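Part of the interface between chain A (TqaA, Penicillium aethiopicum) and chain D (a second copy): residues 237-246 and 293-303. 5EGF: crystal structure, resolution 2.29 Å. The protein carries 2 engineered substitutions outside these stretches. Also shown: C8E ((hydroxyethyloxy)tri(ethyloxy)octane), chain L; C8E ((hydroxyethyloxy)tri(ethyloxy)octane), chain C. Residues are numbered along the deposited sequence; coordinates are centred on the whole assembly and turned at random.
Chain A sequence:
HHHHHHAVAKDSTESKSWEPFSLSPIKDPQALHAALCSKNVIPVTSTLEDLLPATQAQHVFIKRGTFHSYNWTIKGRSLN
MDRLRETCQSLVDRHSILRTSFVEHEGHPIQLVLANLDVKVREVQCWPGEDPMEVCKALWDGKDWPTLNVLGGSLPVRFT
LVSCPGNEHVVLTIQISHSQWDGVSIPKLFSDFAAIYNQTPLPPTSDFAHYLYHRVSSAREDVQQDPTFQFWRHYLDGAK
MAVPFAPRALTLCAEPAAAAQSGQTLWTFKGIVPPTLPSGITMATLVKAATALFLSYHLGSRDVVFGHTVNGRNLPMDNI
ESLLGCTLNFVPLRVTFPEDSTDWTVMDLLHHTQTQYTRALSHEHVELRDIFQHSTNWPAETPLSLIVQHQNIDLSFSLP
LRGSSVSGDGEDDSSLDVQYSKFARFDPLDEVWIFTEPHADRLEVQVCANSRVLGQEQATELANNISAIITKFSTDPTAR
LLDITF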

ATOM      1  N   ASP A 237      -7.857  48.082 -11.999  1.00 64.36           N
ATOM      2  CA  ASP A 237      -6.580  48.731 -12.334  1.00 67.47           C
ATOM      3  C   ASP A 237      -5.665  48.807 -11.097  1.00 63.83           C
ATOM      4  O   ASP A 237      -6.088  49.211 -10.016  1.00 59.35           O
ATOM      5  N   GLY A 238      -4.418  48.377 -11.254  1.00 72.48           N
ATOM      6  CA  GLY A 238      -3.514  48.272 -10.126  1.00 75.09           C
ATOM      7  C   GLY A 238      -3.326  46.867  -9.575  1.00 75.30           C
ATOM      8  O   GLY A 238      -2.255  46.551  -9.048  1.00 77.24           O
ATOM      9  N   ALA A 239      -4.355  46.028  -9.712  1.00 61.71           N
ATOM     10  CA  ALA A 239      -4.448  44.748  -8.998  1.00 61.04           C
ATOM     11  C   ALA A 239      -3.715  43.567  -9.639  1.00 62.30           C
ATOM     12  O   ALA A 239      -3.600  43.460 -10.874  1.00 60.64           O
ATOM     13  N   LYS A 240      -3.233  42.683  -8.766  1.00 66.19           N
ATOM     14  CA  LYS A 240      -2.616  41.417  -9.157  1.00 61.03           C
ATOM     15  C   LYS A 240      -3.304  40.329  -8.361  1.00 59.56           C
ATOM     16  O   LYS A 240      -3.461  40.451  -7.144  1.00 61.23           O
HETATM   17  N   MSE A 241      -3.713  39.269  -9.048  1.00 58.19           N
HETATM   18  CA  MSE A 241      -4.385  38.158  -8.390  1.00 59.48           C
HETATM   19  C   MSE A 241      -3.398  37.046  -8.082  1.00 54.97           C
HETATM   20  O   MSE A 241      -2.693  36.588  -8.972  1.00 53.08           O
ATOM     21  N   ALA A 242      -3.354  36.609  -6.829  1.00 57.60           N
ATOM     22  CA  ALA A 242      -2.460  35.523  -6.431  1.00 57.60           C
ATOM     23  C   ALA A 242      -2.749  34.219  -7.210  1.00 58.15           C
ATOM     24  O   ALA A 242      -3.895  33.927  -7.558  1.00 61.01           O
ATOM     25  N   VAL A 243      -1.703  33.447  -7.484  1.00 52.53           N
ATOM     26  CA  VAL A 243      -1.831  32.212  -8.242  1.00 48.73           C
ATOM     27  C   VAL A 243      -1.109  31.072  -7.547  1.00 50.22           C
ATOM     28  O   VAL A 243       0.120  31.104  -7.408  1.00 47.85           O
ATOM     29  N   PRO A 244      -1.874  30.039  -7.137  1.00 56.09           N
ATOM     30  CA  PRO A 244      -1.346  28.874  -6.417  1.00 54.77           C
ATOM     31  C   PRO A 244      -0.247  28.172  -7.203  1.00 48.36           C
ATOM     32  O   PRO A 244      -0.286  28.121  -8.437  1.00 45.96           O
ATOM     33  N   PHE A 245       0.730  27.640  -6.480  1.00 55.54           N
ATOM     34  CA  PHE A 245       1.752  26.805  -7.083  1.00 58.97           C
ATOM     35  C   PHE A 245       1.087  25.500  -7.517  1.00 55.70           C
ATOM     36  O   PHE A 245       0.296  24.937  -6.760  1.00 65.61           O
ATOM     37  N   ALA A 246       1.380  25.042  -8.732  1.00 69.30           N
ATOM     38  CA  ALA A 246       0.698  23.880  -9.321  1.00 71.41           C
ATOM     39  C   ALA A 246       0.500  22.729  -8.333  1.00 77.23           C
ATOM     40  O   ALA A 246       1.363  22.492  -7.482  1.00 79.94           O
TER
ATOM     41  N   LEU D 293      10.611  37.854  -8.789  1.00 62.35           N
ATOM     42  CA  LEU D 293       9.610  37.923  -9.836  1.00 62.92           C
ATOM     43  C   LEU D 293       8.688  36.731  -9.683  1.00 61.19           C
ATOM     44  O   LEU D 293       7.473  36.861  -9.793  1.00 65.06           O
ATOM     45  N   PHE D 294       9.264  35.568  -9.410  1.00 51.05           N
ATOM     46  CA  PHE D 294       8.465  34.361  -9.262  1.00 50.42           C
ATOM     47  C   PHE D 294       7.433  34.532  -8.146  1.00 48.20           C
ATOM     48  O   PHE D 294       6.251  34.234  -8.325  1.00 51.21           O
ATOM     49  N   LEU D 295       7.890  35.003  -6.990  1.00 50.19           N
ATOM     50  CA  LEU D 295       7.008  35.173  -5.837  1.00 53.20           C
ATOM     51  C   LEU D 295       6.056  36.339  -6.015  1.00 54.56           C
ATOM     52  O   LEU D 295       5.041  36.405  -5.321  1.00 58.94           O
ATOM     53  N   SER D 296       6.382  37.266  -6.915  1.00 55.48           N
ATOM     54  CA  SER D 296       5.494  38.405  -7.159  1.00 57.99           C
ATOM     55  C   SER D 296       4.288  37.983  -8.002  1.00 58.24           C
ATOM     56  O   SER D 296       3.186  38.470  -7.768  1.00 60.23           O
ATOM     57  N   TYR D 297       4.495  37.066  -8.949  1.00 59.19           N
ATOM     58  CA  TYR D 297       3.404  36.460  -9.717  1.00 60.32           C
ATOM     59  C   TYR D 297       2.495  35.647  -8.802  1.00 62.19           C
ATOM     60  O   TYR D 297       1.274  35.853  -8.752  1.00 60.90           O
ATOM     61  N   HIS D 298       3.105  34.730  -8.060  1.00 50.50           N
ATOM     62  CA  HIS D 298       2.344  33.819  -7.213  1.00 49.11           C
ATOM     63  C   HIS D 298       1.665  34.455  -5.997  1.00 47.59           C
ATOM     64  O   HIS D 298       0.551  34.076  -5.645  1.00 45.73           O
ATOM     65  N   LEU D 299       2.313  35.427  -5.358  1.00 50.76           N
ATOM     66  CA  LEU D 299       1.666  36.129  -4.247  1.00 47.08           C
ATOM     67  C   LEU D 299       0.815  37.323  -4.707  1.00 46.80           C
ATOM     68  O   LEU D 299       0.039  37.871  -3.925  1.00 51.84           O
ATOM     69  N   GLY D 300       0.935  37.711  -5.972  1.00 58.56           N
ATOM     70  CA  GLY D 300       0.248  38.897  -6.444  1.00 64.47           C
ATOM     71  C   GLY D 300       0.670  40.075  -5.585  1.00 63.34           C
ATOM     72  O   GLY D 300      -0.169  40.854  -5.123  1.00 68.97           O
ATOM     73  N   SER D 301       1.985  40.183  -5.373  1.00 67.74           N
ATOM     74  CA  SER D 301       2.587  41.191  -4.511  1.00 66.87           C
ATOM     75  C   SER D 301       3.530  42.035  -5.341  1.00 69.82           C
ATOM     76  O   SER D 301       4.066  41.571  -6.350  1.00 71.54           O
ATOM     77  N   ARG D 302       3.711  43.285  -4.928  1.00 73.77           N
ATOM     78  CA  ARG D 302       4.769  44.122  -5.472  1.00 73.51           C
ATOM     79  C   ARG D 302       5.815  44.226  -4.387  1.00 71.43           C
ATOM     80  O   ARG D 302       6.921  44.712  -4.613  1.00 72.69           O
ATOM     81  N   ASP D 303       5.455  43.734  -3.207  1.00 66.65           N
ATOM     82  CA  ASP D 303       6.296  43.863  -2.028  1.00 67.19           C
ATOM     83  C   ASP D 303       6.588  42.513  -1.364  1.00 61.76           C
ATOM     84  O   ASP D 303       5.868  42.081  -0.458  1.00 61.50           O
TER

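An extended segment of chain A lies along the last two turns of a chain D helix and the loop that follows, and one backbone hydrogen bond joins the stretches where their registers meet: Val A243 N donates to His D298 O at 3.0 Å. Beside it, Ala A242 CB sits 3.4 Å from His D298 O.

Where the helix ends, the rule is to leave room. Gly D300 has positive phi, which favours glycine, and a CB there would point toward chain A and clash with Lys A240 O and Ala A242 N. The bare CA instead takes Lys A240 CB at 3.7 Å.

Lys A240 points toward chain D, with chi1 m, chi2 t and chi3 p. Its aliphatic part does the packing: CD lies over one face of the Arg D302 guanidinium, 4.0 Å from CZ, and CE comes within 3.6 Å of Ser D296 O. The two like charges come close, Lys A240 NZ lying 4.4 Å from Arg D302 NH1, with no hydrogen bond between them. Arg D302 (chi1 m, chi2 and chi3 t) starts sideways, but its end comes nearer, and its NH1 is hydrogen-bonded elsewhere in the structure.

The apolar contacts begin with Val A243 (chi1 t), whose CG2 covers one face of the Tyr D297 ring; CB is 4.1 Å from Tyr D297 CE2. Further along, three rings interlock. Phe D294 (t) turns its edge to the face of Phe A245 (t), with CZ 3.5 Å from Phe A245 CE1, while Phe A245 turns its own edge to the face of His D298 (m). A weak hydrogen bond from His D298 ND1 to Phe D294 O, 3.5 Å long, ties the imidazole back to its helix.

Two C8E molecules line this cluster: C19 of chain L approaches His D298 CB at 3.5 Å, and C1 of chain C lies 3.7 Å from Phe A245 CB.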

ATOM      1  CB  ASP A 237      -6.800  50.104 -12.980  1.00 66.98           C
ATOM      2  CG  ASP A 237      -5.562  50.992 -12.919  1.00 71.82           C
ATOM      3  OD1 ASP A 237      -5.342  51.645 -11.872  1.00 71.32           O
ATOM      4  OD2 ASP A 237      -4.815  51.050 -13.919  1.00 71.32           O
ATOM      5  CB  ALA A 239      -5.899  44.397  -8.740  1.00 59.05           C
ATOM      6  CB  LYS A 240      -1.123  41.404  -8.820  1.00 63.10           C
ATOM      7  CG  LYS A 240      -0.306  42.503  -9.481  1.00 64.13           C
ATOM      8  CD  LYS A 240       1.113  42.550  -8.930  1.00 66.40           C
ATOM      9  CE  LYS A 240       1.987  41.428  -9.478  1.00 66.85           C
ATOM     10  NZ  LYS A 240       2.826  41.887 -10.618  1.00 66.60           N
HETATM   11  CB  MSE A 241      -5.472  37.611  -9.292  1.00 58.93           C
HETATM   12  CG  MSE A 241      -6.157  36.410  -8.712  1.00 66.10           C
HETATM   13 SE   MSE A 241      -7.988  36.374  -9.354  1.00 86.26          SE
HETATM   14  CE  MSE A 241      -7.614  35.880 -11.222  1.00 59.51           C
ATOM     15  CB  ALA A 242      -2.540  35.293  -4.926  1.00 55.27           C
ATOM     16  CB  VAL A 243      -1.251  32.342  -9.653  1.00 49.31           C
ATOM     17  CG1 VAL A 243      -1.426  31.027 -10.388  1.00 47.63           C
ATOM     18  CG2 VAL A 243      -1.935  33.477 -10.397  1.00 49.02           C
ATOM     19  CB  PRO A 244      -2.566  27.952  -6.289  1.00 53.35           C
ATOM     20  CG  PRO A 244      -3.477  28.366  -7.417  1.00 53.97           C
ATOM     21  CD  PRO A 244      -3.286  29.861  -7.518  1.00 51.94           C
ATOM     22  CB  PHE A 245       2.864  26.540  -6.077  1.00 58.08           C
ATOM     23  CG  PHE A 245       4.168  26.186  -6.709  1.00 57.49           C
ATOM     24  CD1 PHE A 245       4.529  26.737  -7.931  1.00 55.75           C
ATOM     25  CD2 PHE A 245       5.026  25.281  -6.104  1.00 57.52           C
ATOM     26  CE1 PHE A 245       5.734  26.402  -8.533  1.00 58.23           C
ATOM     27  CE2 PHE A 245       6.231  24.944  -6.703  1.00 53.98           C
ATOM     28  CZ  PHE A 245       6.582  25.503  -7.918  1.00 55.72           C
ATOM     29  CB  ALA A 246       1.450  23.399 -10.567  1.00 67.54           C
TER
ATOM     30  CB  LEU D 293      10.251  37.918 -11.215  1.00 63.54           C
ATOM     31  CG  LEU D 293       9.250  37.973 -12.369  1.00 66.89           C
ATOM     32  CD1 LEU D 293       8.387  39.219 -12.261  1.00 68.23           C
ATOM     33  CD2 LEU D 293       9.981  37.939 -13.703  1.00 69.51           C
ATOM     34  CB  PHE D 294       9.372  33.171  -8.969  1.00 47.23           C
ATOM     35  CG  PHE D 294       8.631  31.912  -8.651  1.00 44.84           C
ATOM     36  CD1 PHE D 294       8.294  31.598  -7.341  1.00 47.92           C
ATOM     37  CD2 PHE D 294       8.280  31.027  -9.671  1.00 45.27           C
ATOM     38  CE1 PHE D 294       7.604  30.413  -7.054  1.00 49.72           C
ATOM     39  CE2 PHE D 294       7.603  29.873  -9.403  1.00 39.74           C
ATOM     40  CZ  PHE D 294       7.256  29.554  -8.097  1.00 41.18           C
ATOM     41  CB  LEU D 295       7.798  35.373  -4.532  1.00 53.10           C
ATOM     42  CG  LEU D 295       8.619  34.248  -3.905  1.00 49.71           C
ATOM     43  CD1 LEU D 295       9.306  34.810  -2.680  1.00 50.13           C
ATOM     44  CD2 LEU D 295       7.749  33.080  -3.516  1.00 46.16           C
ATOM     45  CB  SER D 296       6.227  39.616  -7.768  1.00 61.54           C
ATOM     46  OG  SER D 296       6.676  39.379  -9.094  1.00 61.08           O
ATOM     47  CB  TYR D 297       3.989  35.543 -10.786  1.00 63.66           C
ATOM     48  CG  TYR D 297       2.989  34.764 -11.618  1.00 66.23           C
ATOM     49  CD1 TYR D 297       2.253  35.382 -12.624  1.00 66.28           C
ATOM     50  CD2 TYR D 297       2.819  33.395 -11.437  1.00 63.03           C
ATOM     51  CE1 TYR D 297       1.351  34.664 -13.410  1.00 67.97           C
ATOM     52  CE2 TYR D 297       1.914  32.665 -12.220  1.00 66.35           C
ATOM     53  CZ  TYR D 297       1.185  33.305 -13.203  1.00 67.97           C
ATOM     54  OH  TYR D 297       0.294  32.588 -13.970  1.00 62.61           O
ATOM     55  CB  HIS D 298       3.168  32.566  -6.859  1.00 47.14           C
ATOM     56  CG  HIS D 298       3.258  31.577  -7.987  1.00 44.79           C
ATOM     57  ND1 HIS D 298       4.431  31.321  -8.663  1.00 47.76           N
ATOM     58  CD2 HIS D 298       2.312  30.813  -8.583  1.00 43.59           C
ATOM     59  CE1 HIS D 298       4.208  30.427  -9.614  1.00 45.66           C
ATOM     60  NE2 HIS D 298       2.929  30.105  -9.586  1.00 43.59           N
ATOM     61  CB  LEU D 299       2.688  36.579  -3.210  1.00 46.24           C
ATOM     62  CG  LEU D 299       3.443  35.461  -2.505  1.00 47.62           C
ATOM     63  CD1 LEU D 299       4.570  36.023  -1.657  1.00 43.95           C
ATOM     64  CD2 LEU D 299       2.494  34.655  -1.649  1.00 48.30           C
ATOM     65  CB  SER D 301       3.390  40.516  -3.392  1.00 67.67           C
ATOM     66  OG  SER D 301       3.158  41.114  -2.130  1.00 70.49           O
ATOM     67  CB  ARG D 302       4.241  45.505  -5.824  1.00 74.30           C
ATOM     68  CG  ARG D 302       2.992  45.459  -6.649  1.00 78.42           C
ATOM     69  CD  ARG D 302       2.718  46.776  -7.306  1.00 78.94           C
ATOM     70  NE  ARG D 302       1.684  46.628  -8.320  1.00 80.82           N
ATOM     71  CZ  ARG D 302       1.940  46.381  -9.600  1.00 84.95           C
ATOM     72  NH1 ARG D 302       3.197  46.269 -10.015  1.00 84.48           N
ATOM     73  NH2 ARG D 302       0.942  46.253 -10.468  1.00 83.33           N
ATOM     74  CB  ASP D 303       5.629  44.800  -1.021  1.00 66.04           C
ATOM     75  CG  ASP D 303       6.598  45.318   0.007  1.00 68.07           C
ATOM     76  OD1 ASP D 303       7.677  45.783  -0.409  1.00 70.48           O
ATOM     77  OD2 ASP D 303       6.300  45.244   1.219  1.00 68.98           O
TER
HETATM   78  C1  C8E L 508       2.239  27.809   0.461  1.00 66.35           C
HETATM   79  C2  C8E L 508       1.108  26.908   0.956  1.00 66.35           C
HETATM   80  C3  C8E L 508      -0.211  27.130   0.204  1.00 66.35           C
HETATM   81  C4  C8E L 508      -1.143  25.913   0.271  1.00 66.35           C
HETATM   82  C5  C8E L 508      -1.819  25.590  -1.063  1.00 66.35           C
HETATM   83  C6  C8E L 508      -3.334  25.799  -1.008  1.00 66.35           C
HETATM   84  C7  C8E L 508      -4.024  25.059  -2.148  1.00 66.35           C
HETATM   85  C8  C8E L 508      -4.951  25.902  -3.033  1.00 66.35           C
HETATM   86  O9  C8E L 508      -4.951  27.283  -2.723  1.00 66.35           O
HETATM   87  C10 C8E L 508      -5.412  28.113  -3.777  1.00 66.35           C
HETATM   88  C11 C8E L 508      -5.214  29.591  -3.429  1.00 66.35           C
HETATM   89  O12 C8E L 508      -4.119  30.073  -4.184  1.00 66.35           O
HETATM   90  C13 C8E L 508      -3.762  31.418  -3.944  1.00 66.35           C
HETATM   91  C14 C8E L 508      -2.505  31.441  -3.074  1.00 66.35           C
HETATM   92  O15 C8E L 508      -1.316  31.476  -3.843  1.00 66.35           O
HETATM   93  C16 C8E L 508      -0.219  30.875  -3.179  1.00 66.35           C
HETATM   94  C17 C8E L 508       0.971  30.764  -4.123  1.00 66.35           C
HETATM   95  O18 C8E L 508       2.077  30.207  -3.439  1.00 66.35           O
HETATM   96  C19 C8E L 508       3.282  30.293  -4.179  1.00 66.35           C
HETATM   97  C20 C8E L 508       4.485  30.335  -3.239  1.00 66.35           C
HETATM   98  O21 C8E L 508       5.315  29.217  -3.474  1.00 66.35           O
HETATM   99  C1  C8E C 511       2.077  26.366  -2.483  1.00 65.98           C
HETATM  100  C2  C8E C 511       2.920  25.109  -2.308  1.00 65.98           C
HETATM  101  C3  C8E C 511       3.583  25.037  -0.935  1.00 65.98           C
HETATM  102  C4  C8E C 511       5.020  25.553  -0.966  1.00 65.98           C
HETATM  103  C5  C8E C 511       5.666  25.463   0.415  1.00 65.98           C
HETATM  104  C6  C8E C 511       5.700  26.821   1.122  1.00 65.98           C
HETATM  105  C7  C8E C 511       6.417  27.872   0.279  1.00 65.98           C
HETATM  106  C8  C8E C 511       6.766  29.153   1.047  1.00 65.98           C
HETATM  107  O9  C8E C 511       6.225  30.294   0.399  1.00 65.98           O
HETATM  108  C10 C8E C 511       5.266  30.947   1.216  1.00 65.98           C
HETATM  109  C11 C8E C 511       4.249  31.784   0.431  1.00 65.98           C
HETATM  110  O12 C8E C 511       3.075  31.027   0.181  1.00 65.98           O
HETATM  111  C13 C8E C 511       1.842  31.694   0.398  1.00 65.98           C
HETATM  112  C14 C8E C 511       0.874  30.793   1.172  1.00 65.98           C
HETATM  113  O15 C8E C 511      -0.332  30.624   0.453  1.00 65.98           O
HETATM  114  C16 C8E C 511      -1.481  30.591   1.276  1.00 65.98           C
HETATM  115  C17 C8E C 511      -2.708  31.102   0.515  1.00 65.98           C
HETATM  116  O18 C8E C 511      -3.502  30.031   0.051  1.00 65.98           O
HETATM  117  C19 C8E C 511      -3.865  29.146   1.103  1.00 65.98           C
HETATM  118  C20 C8E C 511      -5.328  28.687   1.036  1.00 65.98           C
HETATM  119  O21 C8E C 511      -6.010  29.275  -0.057  1.00 65.98           O